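Local coordinates for protein proteinase K (Serratia sp., PDB 2B6N) that probably hydrolyses peptide bonds in proteins as a calcium-binding, proteinase K-like serine endopeptidase of the subtilase family, at residues A[138-143]-A[170-175]; A[115-120]-A[149-154]. All blocks are in the same frame, centred on the assembly; numbering follows the deposited sequence.

Overall arrangement
Both contacts lie in the subtilase catalytic domain, on the same side of the chain's centre, with their own centres about 12 Å apart. Along the chain their segments alternate: 115-120, 138-143, 149-154, 170-175. Helix 107-120 and helix 137-148 pack beside each other, and the second is followed by strand 152-156 of the parallel sheet. Contact 1 joins helix 137-148 to the loop leading into strand 176-181; contact 2 joins the end of helix 107-120 to the start of strand 152-156. They adjoin where Val143 CG1 meets Phe153 CB at 4.1 Å. Both helices thus flank the sheet whose strand 34-39 carries Asp39, the predicted charge-relay aspartate, though contact 1 itself lies away from the annotated sites.

Contact 1 of 2, residues A[138-143]-A[170-175]; sequences ATDDAV and ARAADA
Asp140 meets Arg171 and Ala172 from the flank of helix 137-148, and its carboxylate carries the polar half of this contact. With CG anti to the carbonyl carbon (chi1 -57°), the carboxylate is carried off the helix flank to Arg171. OD2 receives Arg171 NE at 2.6 Å through its syn lone pair, a short salt bridge with an N-H...O angle of 157°. The acceptor sits close to the guanidinium plane, at the edge of the group, yet the carboxylate and guanidinium planes are turned 44° apart. Arg171 NH2 adds a second, weak bond to the same OD2 at 3.1 Å, so one oxygen accepts from both NE and NH2. The arginine chain, extended from CG to NE, crosses the aspartate side chain at about a right angle. OD1 instead lies 3.8 Å from Ala172 CB and hydrogen-bonds to Ser168 OG, which gives the carboxylate a hold at its other oxygen.

One turn further on, Val143 continues the contact with apolar groups. Its CG1 reaches Ala175 CB at 4.1 Å and Ala172 CB at 4.3 Å. These two alanines begin and end a type I turn, closed by a bond from Ala175 N to Ala172 O. The bonds at both carboxylate oxygens restrict rotation of the Asp140 carboxylate, and the nearby positive charge probably favours its ionised form.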
# COMPACT_ATOMS: atom_id res chain seq x y z
N ALA A 138 -0.71 21.09 4.28
CA ALA A 138 -1.90 20.66 5.05
C ALA A 138 -2.05 19.13 5.02
O ALA A 138 -2.29 18.49 6.07
CB ALA A 138 -3.17 21.36 4.52
N THR A 139 -1.89 18.55 3.83
CA THR A 139 -1.94 17.10 3.69
C THR A 139 -0.78 16.43 4.43
O THR A 139 -0.97 15.45 5.16
CB THR A 139 -1.94 16.67 2.21
OG1 THR A 139 -3.05 17.27 1.53
CG2 THR A 139 -2.06 15.13 2.10
N ASP A 140 0.42 16.94 4.23
CA ASP A 140 1.61 16.42 4.91
C ASP A 140 1.48 16.46 6.44
O ASP A 140 1.86 15.51 7.14
CB ASP A 140 2.87 17.20 4.48
CG ASP A 140 3.10 17.17 2.97
OD1 ASP A 140 2.57 16.28 2.27
OD2 ASP A 140 3.86 18.05 2.50
N ASP A 141 0.94 17.57 6.97
CA ASP A 141 0.74 17.70 8.41
C ASP A 141 -0.20 16.64 8.94
O ASP A 141 0.01 16.10 10.04
CB ASP A 141 0.15 19.07 8.76
CG ASP A 141 1.16 20.20 8.66
OD1 ASP A 141 2.39 19.95 8.59
OD2 ASP A 141 0.68 21.35 8.64
N ALA A 142 -1.28 16.38 8.20
CA ALA A 142 -2.25 15.40 8.65
C ALA A 142 -1.61 14.01 8.69
O ALA A 142 -1.85 13.25 9.63
CB ALA A 142 -3.52 15.40 7.78
N VAL A 143 -0.81 13.69 7.68
CA VAL A 143 -0.09 12.40 7.64
C VAL A 143 0.91 12.29 8.80
O VAL A 143 0.93 11.30 9.53
CB VAL A 143 0.65 12.16 6.30
CG1 VAL A 143 1.56 10.90 6.39
CG2 VAL A 143 -0.34 12.00 5.16
N ALA A 170 3.30 12.06 -0.93
CA ALA A 170 4.63 11.46 -1.25
C ALA A 170 5.81 12.10 -0.50
O ALA A 170 6.71 11.38 0.00
CB ALA A 170 4.89 11.47 -2.78
N ARG A 171 5.82 13.42 -0.42
CA ARG A 171 6.96 14.14 0.17
C ARG A 171 6.90 14.19 1.69
O ARG A 171 7.90 14.58 2.34
CB ARG A 171 7.04 15.57 -0.41
CG ARG A 171 5.97 16.49 0.17
CD ARG A 171 5.99 17.90 -0.47
NE ARG A 171 5.25 18.81 0.42
CZ ARG A 171 5.36 20.14 0.47
NH1 ARG A 171 6.19 20.81 -0.30
NH2 ARG A 171 4.60 20.80 1.34
N ALA A 172 5.75 13.84 2.27
CA ALA A 172 5.56 13.97 3.72
C ALA A 172 6.69 13.23 4.45
O ALA A 172 6.93 12.05 4.19
CB ALA A 172 4.20 13.44 4.17
N ALA A 173 7.36 13.92 5.37
CA ALA A 173 8.57 13.38 6.04
C ALA A 173 8.38 11.99 6.63
O ALA A 173 9.25 11.12 6.49
CB ALA A 173 9.02 14.33 7.13
N ASP A 174 7.26 11.78 7.30
CA ASP A 174 7.09 10.55 8.05
C ASP A 174 6.24 9.49 7.33
O ASP A 174 5.95 8.44 7.91
CB ASP A 174 6.59 10.83 9.47
CG ASP A 174 7.66 11.46 10.33
OD1 ASP A 174 8.86 11.24 10.06
OD2 ASP A 174 7.31 12.20 11.25
N ALA A 175 5.85 9.79 6.10
CA ALA A 175 5.24 8.78 5.22
C ALA A 175 6.33 7.82 4.75
O ALA A 175 7.49 8.24 4.58
CB ALA A 175 4.57 9.44 4.01

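Contact 2 of 2, residues A[115-120]-A[149-154]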
# COMPACT_ATOMS: atom_id res chain seq x y z
N ASN A 115 -7.36 11.94 9.14
CA ASN A 115 -7.72 12.24 10.51
C ASN A 115 -8.59 11.15 11.07
O ASN A 115 -8.42 10.76 12.22
CB ASN A 115 -8.41 13.60 10.63
CG ASN A 115 -7.48 14.78 10.36
OD1 ASN A 115 -6.25 14.67 10.44
ND2 ASN A 115 -8.06 15.94 10.05
N TRP A 116 -9.52 10.64 10.25
CA TRP A 116 -10.41 9.56 10.70
C TRP A 116 -9.61 8.36 11.18
O TRP A 116 -9.90 7.82 12.24
CB TRP A 116 -11.44 9.15 9.62
CG TRP A 116 -12.48 8.19 10.16
CD1 TRP A 116 -13.67 8.52 10.75
CD2 TRP A 116 -12.37 6.77 10.23
NE1 TRP A 116 -14.33 7.38 11.14
CE2 TRP A 116 -13.55 6.29 10.85
CE3 TRP A 116 -11.39 5.86 9.82
CZ2 TRP A 116 -13.78 4.93 11.06
CZ3 TRP A 116 -11.62 4.49 10.03
CH2 TRP A 116 -12.81 4.05 10.65
N VAL A 117 -8.62 7.94 10.39
CA VAL A 117 -7.74 6.82 10.80
C VAL A 117 -7.02 7.13 12.12
O VAL A 117 -7.03 6.29 13.04
CB VAL A 117 -6.70 6.44 9.69
CG1 VAL A 117 -5.73 5.34 10.19
CG2 VAL A 117 -7.43 5.97 8.41
N LYS A 118 -6.41 8.32 12.21
CA LYS A 118 -5.75 8.78 13.44
C LYS A 118 -6.67 8.65 14.67
O LYS A 118 -6.26 8.14 15.72
CB LYS A 118 -5.28 10.24 13.30
CG LYS A 118 -4.61 10.79 14.57
CD LYS A 118 -4.12 12.20 14.36
CE LYS A 118 -5.27 13.20 14.33
NZ LYS A 118 -4.75 14.57 14.00
N ASN A 119 -7.91 9.09 14.51
CA ASN A 119 -8.85 9.12 15.63
C ASN A 119 -9.49 7.79 15.95
O ASN A 119 -9.97 7.60 17.07
CB ASN A 119 -9.89 10.24 15.43
CG ASN A 119 -9.25 11.61 15.35
OD1 ASN A 119 -8.24 11.88 16.01
ND2 ASN A 119 -9.83 12.48 14.55
N ASN A 120 -9.49 6.86 14.99
CA ASN A 120 -10.25 5.62 15.12
C ASN A 120 -9.43 4.33 15.16
O ASN A 120 -9.94 3.29 15.59
CB ASN A 120 -11.30 5.52 14.03
CG ASN A 120 -12.46 6.44 14.29
OD1 ASN A 120 -13.38 6.08 15.03
ND2 ASN A 120 -12.41 7.64 13.75
N ALA A 149 0.85 9.76 16.06
CA ALA A 149 -0.18 9.12 16.88
C ALA A 149 -0.10 7.59 16.88
O ALA A 149 -0.91 6.92 17.52
CB ALA A 149 -1.59 9.60 16.44
N GLY A 150 0.87 7.04 16.15
CA GLY A 150 1.18 5.61 16.23
C GLY A 150 0.76 4.73 15.07
O GLY A 150 0.83 3.51 15.17
N ILE A 151 0.32 5.33 13.96
CA ILE A 151 -0.12 4.55 12.80
C ILE A 151 0.91 4.69 11.70
O ILE A 151 1.22 5.80 11.27
CB ILE A 151 -1.53 4.97 12.29
CG1 ILE A 151 -2.61 4.75 13.37
CG2 ILE A 151 -1.91 4.20 11.02
CD1 ILE A 151 -3.12 6.04 14.00
N THR A 152 1.43 3.56 11.23
CA THR A 152 2.37 3.56 10.12
C THR A 152 1.60 3.93 8.85
O THR A 152 0.63 3.25 8.52
CB THR A 152 3.02 2.15 9.97
OG1 THR A 152 3.75 1.84 11.17
CG2 THR A 152 3.94 2.07 8.75
N PHE A 153 2.04 4.99 8.16
CA PHE A 153 1.48 5.37 6.86
C PHE A 153 2.40 5.02 5.69
O PHE A 153 3.60 5.33 5.70
CB PHE A 153 1.17 6.87 6.81
CG PHE A 153 -0.20 7.20 7.26
CD1 PHE A 153 -0.57 7.02 8.58
CD2 PHE A 153 -1.13 7.70 6.37
CE1 PHE A 153 -1.84 7.32 9.00
CE2 PHE A 153 -2.41 8.01 6.78
CZ PHE A 153 -2.77 7.82 8.10
N VAL A 154 1.80 4.40 4.68
CA VAL A 154 2.52 3.95 3.49
C VAL A 154 1.79 4.57 2.30
O VAL A 154 0.57 4.47 2.21
CB VAL A 154 2.50 2.40 3.37
CG1 VAL A 154 3.31 1.96 2.13
CG2 VAL A 154 3.08 1.74 4.64
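Val117 and Lys118 face Ala149, Ile151 and Phe153 in a contact that has no hydrogen bond across it and is made mostly of apolar groups and aliphatic chain. Val117 CG1, anti to its backbone N (chi1 176°), comes within 4.1 Å of Ile151 CG2 and 4.4 Å of Phe153 CZ, the last approach being oblique to the ring. The other branch of the isoleucine reaches back to the helix: its CD1 lies 3.8 Å from Lys118 CA and 4.0 Å from Val117 O, against the helix backbone. Lys118 contributes the aliphatic part of its chain, with CG 3.7 Å from Ala149 CB. The bend at chi3 (74°) turns CE aside, and the ammonium end lies away from 149-154.

Further out, Phe36 and Ile38 of strand 34-39 touch Val117, whose side chain is about 10 Å from that of Asp39, the predicted charge-relay aspartate. Ala146 and Val147 of helix 137-148 touch Phe153. Gly150, with positive phi (106°), closes the C-terminal end of that helix in a Schellman motif and redirects the chain into the strand; Ala149 before it and Ile151 after it both face helix 107-120. Strand 125-129, helix 137-148 and the parallel neighbouring strand 152-156 form a beta-alpha-beta crossover, with helix 107-120 packed beside it, as expected of the alpha/beta subtilisin-like fold.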